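Local coordinates for uncharacterized protein (Bacteroides ovatus, PDB 3P02), which is of unknown function, pairing a DUF4973 domain of the E-set clan with a BT_3044-like C-terminal domain, at residues L80-Y89 / S112-A123. Numbering follows the deposited sequence.
Sequences LYFRELPQKY and SLDGLDDSQKWA. With EDO (1,2-ethanediol), chain G.
One methyl group, CD1 of Leu116, serves two aromatic rings at once: it sits over the centre of the Tyr89 ring, 3.8 Å from the centroid in a CH-pi contact, and also rests on a face of Trp122, toward the rim. Leucine suits this place, being apolar and long enough to set one methyl against both rings and Leu85 CD1. With CG anti to the carbonyl carbon (chi1 -64°), Tyr89 lays its ring along the 113-116 type II turn, edge toward Ser112 O and Asp114 O, while its hydroxyl meets two waters that lead to Asp114 O and Asp117 N. Replacing Tyr89 by an alanine would probably uncover one side of Leu116 CD1, leaving it Trp122, and deprive both waters of the hydroxyl.

The bond from Trp122 NE1 to Asp117 O (2.9 Å), nearly straight and close to the ring plane, fixes the indole's rotation. Its far rim, CH2, lies over the centre of the Arg83 guanidinium, the planes 40° apart, and Pro86 CD meets CZ3 at 3.7 Å. Bent at chi3 (60°), Arg83 brings NH1 to Gln120 OE1 (3.1 Å), which it approaches from above the carbonyl plane.

Parallel bridges join Arg83 to Trp122, whose side chains share one sheet face and so lie side by side, and Glu84 to Ala123. Lys121 NZ, 5.0 Å from the Phe82 centroid in a cation-pi contact, bonds weakly to Leu80 O. Backbone bonds thus tie both ends, Arg83 N to Lys121 O and Ser112 N to Tyr89 O, while aromatic faces cover the Leu116 methyl and Lys121 chain.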
ATOM      1  N   LEU A  80       1.017  -8.669 -11.911  1.00 11.31           N
ATOM      2  CA  LEU A  80       0.393  -8.684 -10.582  1.00 10.59           C
ATOM      3  C   LEU A  80       1.355  -9.132  -9.471  1.00 14.22           C
ATOM      4  O   LEU A  80       0.992  -9.127  -8.297  1.00 12.61           O
ATOM      5  CB  LEU A  80      -0.774  -9.688 -10.601  1.00 10.72           C
ATOM      6  CG  LEU A  80      -1.902  -9.492 -11.643  1.00 13.60           C
ATOM      7  CD1 LEU A  80      -3.055 -10.455 -11.318  1.00 13.94           C
ATOM      8  CD2 LEU A  80      -2.430  -8.055 -11.622  1.00 14.65           C
ATOM      9  N   TYR A  81       2.541  -9.588  -9.858  1.00 10.40           N
ATOM     10  CA  TYR A  81       3.464 -10.206  -8.895  1.00 10.04           C
ATOM     11  C   TYR A  81       4.040  -9.244  -7.886  1.00 11.20           C
ATOM     12  O   TYR A  81       4.352  -8.079  -8.197  1.00 12.32           O
ATOM     13  CB  TYR A  81       4.632 -10.859  -9.630  1.00 11.98           C
ATOM     14  CG  TYR A  81       4.345 -12.126 -10.413  1.00 12.21           C
ATOM     15  CD1 TYR A  81       3.042 -12.598 -10.578  1.00 12.28           C
ATOM     16  CD2 TYR A  81       5.380 -12.866 -10.973  1.00 14.60           C
ATOM     17  CE1 TYR A  81       2.784 -13.781 -11.283  1.00 12.93           C
ATOM     18  CE2 TYR A  81       5.132 -14.014 -11.718  1.00 16.44           C
ATOM     19  CZ  TYR A  81       3.835 -14.485 -11.847  1.00 22.27           C
ATOM     20  OH  TYR A  81       3.624 -15.651 -12.552  1.00 21.44           O
ATOM     21  N   PHE A  82       4.266  -9.790  -6.687  1.00  8.92           N
ATOM     22  CA  PHE A  82       5.016  -9.082  -5.658  1.00  9.81           C
ATOM     23  C   PHE A  82       6.469  -9.128  -6.078  1.00 13.43           C
ATOM     24  O   PHE A  82       6.949 -10.168  -6.566  1.00 14.64           O
ATOM     25  CB  PHE A  82       4.874  -9.776  -4.283  1.00 12.51           C
ATOM     26  CG  PHE A  82       3.489  -9.736  -3.704  1.00 14.28           C
ATOM     27  CD1 PHE A  82       3.028  -8.606  -3.044  1.00 17.47           C
ATOM     28  CD2 PHE A  82       2.663 -10.851  -3.767  1.00 15.86           C
ATOM     29  CE1 PHE A  82       1.737  -8.574  -2.507  1.00 18.65           C
ATOM     30  CE2 PHE A  82       1.377 -10.817  -3.223  1.00 18.39           C
ATOM     31  CZ  PHE A  82       0.920  -9.680  -2.608  1.00 16.65           C
ATOM     32  N   ARG A  83       7.172  -8.019  -5.877  1.00 10.85           N
ATOM     33  CA  ARG A  83       8.606  -7.923  -6.119  1.00 10.08           C
ATOM     34  C   ARG A  83       9.302  -7.939  -4.792  1.00 10.88           C
ATOM     35  O   ARG A  83       8.776  -7.384  -3.825  1.00 10.25           O
ATOM     36  CB  ARG A  83       8.933  -6.608  -6.859  1.00 10.99           C
ATOM     37  CG  ARG A  83       8.298  -6.545  -8.254  1.00 18.27           C
ATOM     38  CD  ARG A  83       8.601  -5.243  -8.967  1.00 20.62           C
ATOM     39  NE  ARG A  83      10.043  -5.030  -9.147  1.00 25.32           N
ATOM     40  CZ  ARG A  83      10.578  -3.942  -9.698  1.00 39.41           C
ATOM     41  NH1 ARG A  83       9.800  -2.964 -10.144  1.00 27.26           N
ATOM     42  NH2 ARG A  83      11.893  -3.824  -9.802  1.00 22.33           N
ATOM     43  N   GLU A  84      10.477  -8.576  -4.721  1.00 10.56           N
ATOM     44  CA  GLU A  84      11.215  -8.587  -3.471  1.00  8.86           C
ATOM     45  C   GLU A  84      11.608  -7.172  -3.072  1.00 12.92           C
ATOM     46  O   GLU A  84      12.215  -6.450  -3.864  1.00 11.84           O
ATOM     47  CB  GLU A  84      12.454  -9.488  -3.578  1.00 10.71           C
ATOM     48  CG  GLU A  84      13.247  -9.551  -2.281  1.00 12.71           C
ATOM     49  CD  GLU A  84      14.540 -10.337  -2.427  1.00 21.50           C
ATOM     50  OE1 GLU A  84      14.500 -11.439  -3.013  1.00 17.80           O
ATOM     51  OE2 GLU A  84      15.597  -9.845  -1.977  1.00 22.01           O
ATOM     52  N   LEU A  85      11.296  -6.792  -1.823  1.00  8.82           N
ATOM     53  CA  LEU A  85      11.672  -5.476  -1.339  1.00  8.82           C
ATOM     54  C   LEU A  85      13.217  -5.365  -1.283  1.00 11.56           C
ATOM     55  O   LEU A  85      13.856  -6.173  -0.592  1.00 10.55           O
ATOM     56  CB  LEU A  85      11.066  -5.262   0.067  1.00  7.67           C
ATOM     57  CG  LEU A  85      11.374  -3.899   0.705  1.00 10.26           C
ATOM     58  CD1 LEU A  85      10.705  -2.770  -0.088  1.00  8.87           C
ATOM     59  CD2 LEU A  85      10.895  -3.854   2.158  1.00  9.36           C
ATOM     60  N   PRO A  86      13.851  -4.409  -2.010  1.00 11.46           N
ATOM     61  CA  PRO A  86      15.322  -4.294  -1.930  1.00 12.19           C
ATOM     62  C   PRO A  86      15.807  -4.012  -0.503  1.00 14.51           C
ATOM     63  O   PRO A  86      15.124  -3.356   0.311  1.00 13.31           O
ATOM     64  CB  PRO A  86      15.651  -3.132  -2.878  1.00 12.80           C
ATOM     65  CG  PRO A  86      14.488  -3.150  -3.857  1.00 15.57           C
ATOM     66  CD  PRO A  86      13.290  -3.440  -2.974  1.00 11.80           C
ATOM     67  N   GLN A  87      17.019  -4.516  -0.224  1.00 12.57           N
ATOM     68  CA  GLN A  87      17.661  -4.514   1.080  1.00 13.99           C
ATOM     69  C   GLN A  87      17.902  -3.095   1.653  1.00 16.20           C
ATOM     70  O   GLN A  87      17.921  -2.919   2.875  1.00 15.56           O
ATOM     71  CB  GLN A  87      18.954  -5.374   0.990  1.00 16.97           C
ATOM     72  CG  GLN A  87      20.226  -4.815   1.517  1.00 28.62           C
ATOM     73  CD  GLN A  87      20.993  -5.949   2.137  1.00 36.22           C
ATOM     74  OE1 GLN A  87      20.664  -6.391   3.235  1.00 24.24           O
ATOM     75  NE2 GLN A  87      21.962  -6.509   1.408  1.00 21.89           N
ATOM     76  N   LYS A  88      18.018  -2.084   0.793  1.00 12.40           N
ATOM     77  CA  LYS A  88      18.208  -0.727   1.302  1.00 13.65           C
ATOM     78  C   LYS A  88      16.972  -0.208   2.056  1.00 15.70           C
ATOM     79  O   LYS A  88      17.098   0.709   2.867  1.00 16.41           O
ATOM     80  CB  LYS A  88      18.593   0.233   0.177  1.00 15.41           C
ATOM     81  CG  LYS A  88      17.536   0.422  -0.909  1.00 16.49           C
ATOM     82  CD  LYS A  88      18.024   1.531  -1.846  1.00 25.30           C
ATOM     83  CE  LYS A  88      16.963   1.999  -2.784  1.00 31.57           C
ATOM     84  NZ  LYS A  88      17.365   3.271  -3.447  1.00 47.23           N
ATOM     85  N   TYR A  89      15.812  -0.861   1.868  1.00 12.09           N
ATOM     86  CA  TYR A  89      14.585  -0.415   2.521  1.00 11.11           C
ATOM     87  C   TYR A  89      14.300  -1.054   3.872  1.00 12.68           C
ATOM     88  O   TYR A  89      13.318  -0.648   4.523  1.00 12.13           O
ATOM     89  CB  TYR A  89      13.396  -0.675   1.613  1.00 10.34           C
ATOM     90  CG  TYR A  89      13.464   0.131   0.342  1.00  9.91           C
ATOM     91  CD1 TYR A  89      13.300   1.511   0.361  1.00 10.93           C
ATOM     92  CD2 TYR A  89      13.691  -0.486  -0.886  1.00 11.83           C
ATOM     93  CE1 TYR A  89      13.365   2.262  -0.810  1.00 13.46           C
ATOM     94  CE2 TYR A  89      13.742   0.251  -2.064  1.00 12.66           C
ATOM     95  CZ  TYR A  89      13.583   1.629  -2.019  1.00 17.27           C
ATOM     96  OH  TYR A  89      13.621   2.393  -3.162  1.00 18.30           O
ATOM     97  N   SER A 112      12.577   1.532   6.121  1.00 11.29           N
ATOM     98  CA  SER A 112      13.010   2.890   5.753  0.50 10.42           C
ATOM     99  C   SER A 112      12.656   3.038   4.297  1.00 13.19           C
ATOM    100  O   SER A 112      13.405   2.592   3.429  1.00 12.60           O
ATOM    101  CB  SER A 112      14.505   3.061   6.011  0.50 11.52           C
ATOM    102  OG  SER A 112      14.789   2.941   7.395  0.50 11.07           O
ATOM    103  N   LEU A 113      11.431   3.539   4.018  1.00 12.09           N
ATOM    104  CA  LEU A 113      10.900   3.512   2.655  1.00 12.06           C
ATOM    105  C   LEU A 113      10.922   4.792   1.844  1.00 13.08           C
ATOM    106  O   LEU A 113      10.262   4.830   0.799  1.00 13.05           O
ATOM    107  CB  LEU A 113       9.446   2.999   2.732  1.00 11.30           C
ATOM    108  CG  LEU A 113       9.223   1.721   3.606  1.00 15.07           C
ATOM    109  CD1 LEU A 113       7.783   1.291   3.551  1.00 16.20           C
ATOM    110  CD2 LEU A 113      10.116   0.541   3.131  1.00 14.88           C
ATOM    111  N   ASP A 114      11.723   5.784   2.245  1.00 12.42           N
ATOM    112  CA  ASP A 114      11.832   7.019   1.448  1.00 12.07           C
ATOM    113  C   ASP A 114      12.217   6.683   0.027  1.00 15.87           C
ATOM    114  O   ASP A 114      13.113   5.860  -0.206  1.00 15.56           O
ATOM    115  CB  ASP A 114      12.857   7.978   2.072  1.00 14.22           C
ATOM    116  CG  ASP A 114      12.445   8.458   3.441  1.00 26.45           C
ATOM    117  OD1 ASP A 114      12.078   7.606   4.287  1.00 27.93           O
ATOM    118  OD2 ASP A 114      12.594   9.656   3.708  1.00 30.77           O
ATOM    119  N   GLY A 115      11.464   7.226  -0.918  1.00 14.52           N
ATOM    120  CA  GLY A 115      11.744   6.983  -2.323  1.00 15.17           C
ATOM    121  C   GLY A 115      11.214   5.681  -2.896  1.00 17.95           C
ATOM    122  O   GLY A 115      11.378   5.449  -4.096  1.00 18.74           O
ATOM    123  N   LEU A 116      10.544   4.828  -2.071  1.00 12.82           N
ATOM    124  CA  LEU A 116       9.998   3.565  -2.566  1.00 12.84           C
ATOM    125  C   LEU A 116       8.972   3.840  -3.651  1.00 14.06           C
ATOM    126  O   LEU A 116       8.129   4.723  -3.469  1.00 15.11           O
ATOM    127  CB  LEU A 116       9.356   2.765  -1.421  1.00 11.56           C
ATOM    128  CG  LEU A 116       8.868   1.351  -1.801  1.00 13.28           C
ATOM    129  CD1 LEU A 116      10.035   0.430  -2.177  1.00 12.66           C
ATOM    130  CD2 LEU A 116       8.063   0.738  -0.658  1.00 14.53           C
ATOM    131  N   ASP A 117       9.043   3.114  -4.776  1.00 11.67           N
ATOM    132  CA  ASP A 117       8.079   3.266  -5.885  1.00 10.41           C
ATOM    133  C   ASP A 117       6.771   2.593  -5.514  1.00 10.61           C
ATOM    134  O   ASP A 117       6.658   1.376  -5.591  1.00 10.18           O
ATOM    135  CB  ASP A 117       8.654   2.655  -7.179  1.00 11.73           C
ATOM    136  CG  ASP A 117       7.766   2.798  -8.408  1.00 17.35           C
ATOM    137  OD1 ASP A 117       6.603   3.282  -8.268  1.00 14.76           O
ATOM    138  OD2 ASP A 117       8.210   2.404  -9.496  1.00 24.07           O
ATOM    139  N   ASP A 118       5.747   3.381  -5.183  1.00  8.95           N
ATOM    140  CA  ASP A 118       4.474   2.829  -4.748  1.00  8.27           C
ATOM    141  C   ASP A 118       3.588   2.363  -5.896  1.00 13.02           C
ATOM    142  O   ASP A 118       2.456   1.941  -5.648  1.00 14.05           O
ATOM    143  CB  ASP A 118       3.733   3.852  -3.853  1.00 10.28           C
ATOM    144  CG  ASP A 118       2.752   3.247  -2.851  1.00 13.62           C
ATOM    145  OD1 ASP A 118       2.975   2.088  -2.412  1.00 11.77           O
ATOM    146  OD2 ASP A 118       1.823   3.956  -2.439  1.00 14.88           O
ATOM    147  N   SER A 119       4.101   2.352  -7.141  1.00  9.22           N
ATOM    148  CA  SER A 119       3.317   1.783  -8.239  1.00  9.42           C
ATOM    149  C   SER A 119       3.521   0.241  -8.302  1.00 12.83           C
ATOM    150  O   SER A 119       2.822  -0.467  -9.044  1.00 11.82           O
ATOM    151  CB  SER A 119       3.698   2.410  -9.585  1.00 12.40           C
ATOM    152  OG  SER A 119       4.992   1.992  -9.998  1.00 14.67           O
ATOM    153  N   GLN A 120       4.513  -0.266  -7.535  1.00  9.94           N
ATOM    154  CA  GLN A 120       4.869  -1.680  -7.493  1.00  9.88           C
ATOM    155  C   GLN A 120       4.450  -2.297  -6.184  1.00 12.65           C
ATOM    156  O   GLN A 120       4.375  -1.583  -5.192  1.00 12.10           O
ATOM    157  CB  GLN A 120       6.387  -1.832  -7.651  1.00 11.05           C
ATOM    158  CG  GLN A 120       6.956  -1.063  -8.846  1.00 12.14           C
ATOM    159  CD  GLN A 120       6.454  -1.624 -10.146  1.00 22.67           C
ATOM    160  OE1 GLN A 120       6.756  -2.773 -10.487  1.00 21.30           O
ATOM    161  NE2 GLN A 120       5.623  -0.843 -10.882  1.00 12.49           N
ATOM    162  N   LYS A 121       4.163  -3.609  -6.174  1.00 11.33           N
ATOM    163  CA  LYS A 121       3.802  -4.319  -4.932  1.00 10.24           C
ATOM    164  C   LYS A 121       5.071  -4.950  -4.402  1.00 12.46           C
ATOM    165  O   LYS A 121       5.627  -5.819  -5.075  1.00 13.92           O
ATOM    166  CB  LYS A 121       2.728  -5.413  -5.178  1.00 13.53           C
ATOM    167  CG  LYS A 121       1.355  -4.848  -5.501  1.00 25.10           C
ATOM    168  CD  LYS A 121       0.224  -5.890  -5.411  1.00 28.73           C
ATOM    169  CE  LYS A 121       0.460  -7.035  -6.358  1.00 22.80           C
ATOM    170  NZ  LYS A 121      -0.780  -7.815  -6.653  1.00 14.30           N
ATOM    171  N   TRP A 122       5.545  -4.508  -3.243  1.00 10.01           N
ATOM    172  CA  TRP A 122       6.790  -5.023  -2.684  1.00 10.05           C
ATOM    173  C   TRP A 122       6.521  -6.008  -1.574  1.00 12.22           C
ATOM    174  O   TRP A 122       5.559  -5.841  -0.809  1.00 11.47           O
ATOM    175  CB  TRP A 122       7.637  -3.852  -2.145  1.00  8.28           C
ATOM    176  CG  TRP A 122       7.934  -2.822  -3.193  1.00  9.35           C
ATOM    177  CD1 TRP A 122       7.273  -1.644  -3.400  1.00 12.11           C
ATOM    178  CD2 TRP A 122       8.943  -2.907  -4.208  1.00  8.93           C
ATOM    179  NE1 TRP A 122       7.805  -0.990  -4.491  1.00 12.73           N
ATOM    180  CE2 TRP A 122       8.838  -1.740  -5.003  1.00 12.63           C
ATOM    181  CE3 TRP A 122       9.916  -3.878  -4.543  1.00 10.02           C
ATOM    182  CZ2 TRP A 122       9.687  -1.495  -6.086  1.00 11.23           C
ATOM    183  CZ3 TRP A 122      10.754  -3.646  -5.633  1.00 10.90           C
ATOM    184  CH2 TRP A 122      10.633  -2.470  -6.394  1.00 11.66           C
ATOM    185  N   ALA A 123       7.403  -6.980  -1.416  1.00  9.77           N
ATOM    186  CA  ALA A 123       7.212  -7.917  -0.317  1.00  9.35           C
ATOM    187  C   ALA A 123       8.538  -8.374   0.246  1.00 11.11           C
ATOM    188  O   ALA A 123       9.519  -8.505  -0.472  1.00 10.96           O
ATOM    189  CB  ALA A 123       6.376  -9.122  -0.778  1.00 10.52           C
TER
HETATM  190  C1  EDO G   6      16.266   3.741   2.263  1.00 36.89           C
HETATM  191  O1  EDO G   6      17.203   3.605   1.178  1.00 44.33           O
HETATM  192  C2  EDO G   6      14.998   4.434   1.787  1.00 29.86           C
HETATM  193  O2  EDO G   6      15.361   5.414   0.814  1.00 44.42           O
HETATM  194  O   HOH W   1       4.658  -5.065  -8.411  1.00 31.69           O
HETATM  195  O   HOH W   2      10.268   0.403  -9.842  1.00 52.74           O
HETATM  196  O   HOH W   3      14.494   4.850  -2.586  1.00 26.98           O
HETATM  197  O   HOH W   4      11.703   1.939  -5.538  1.00 21.76           O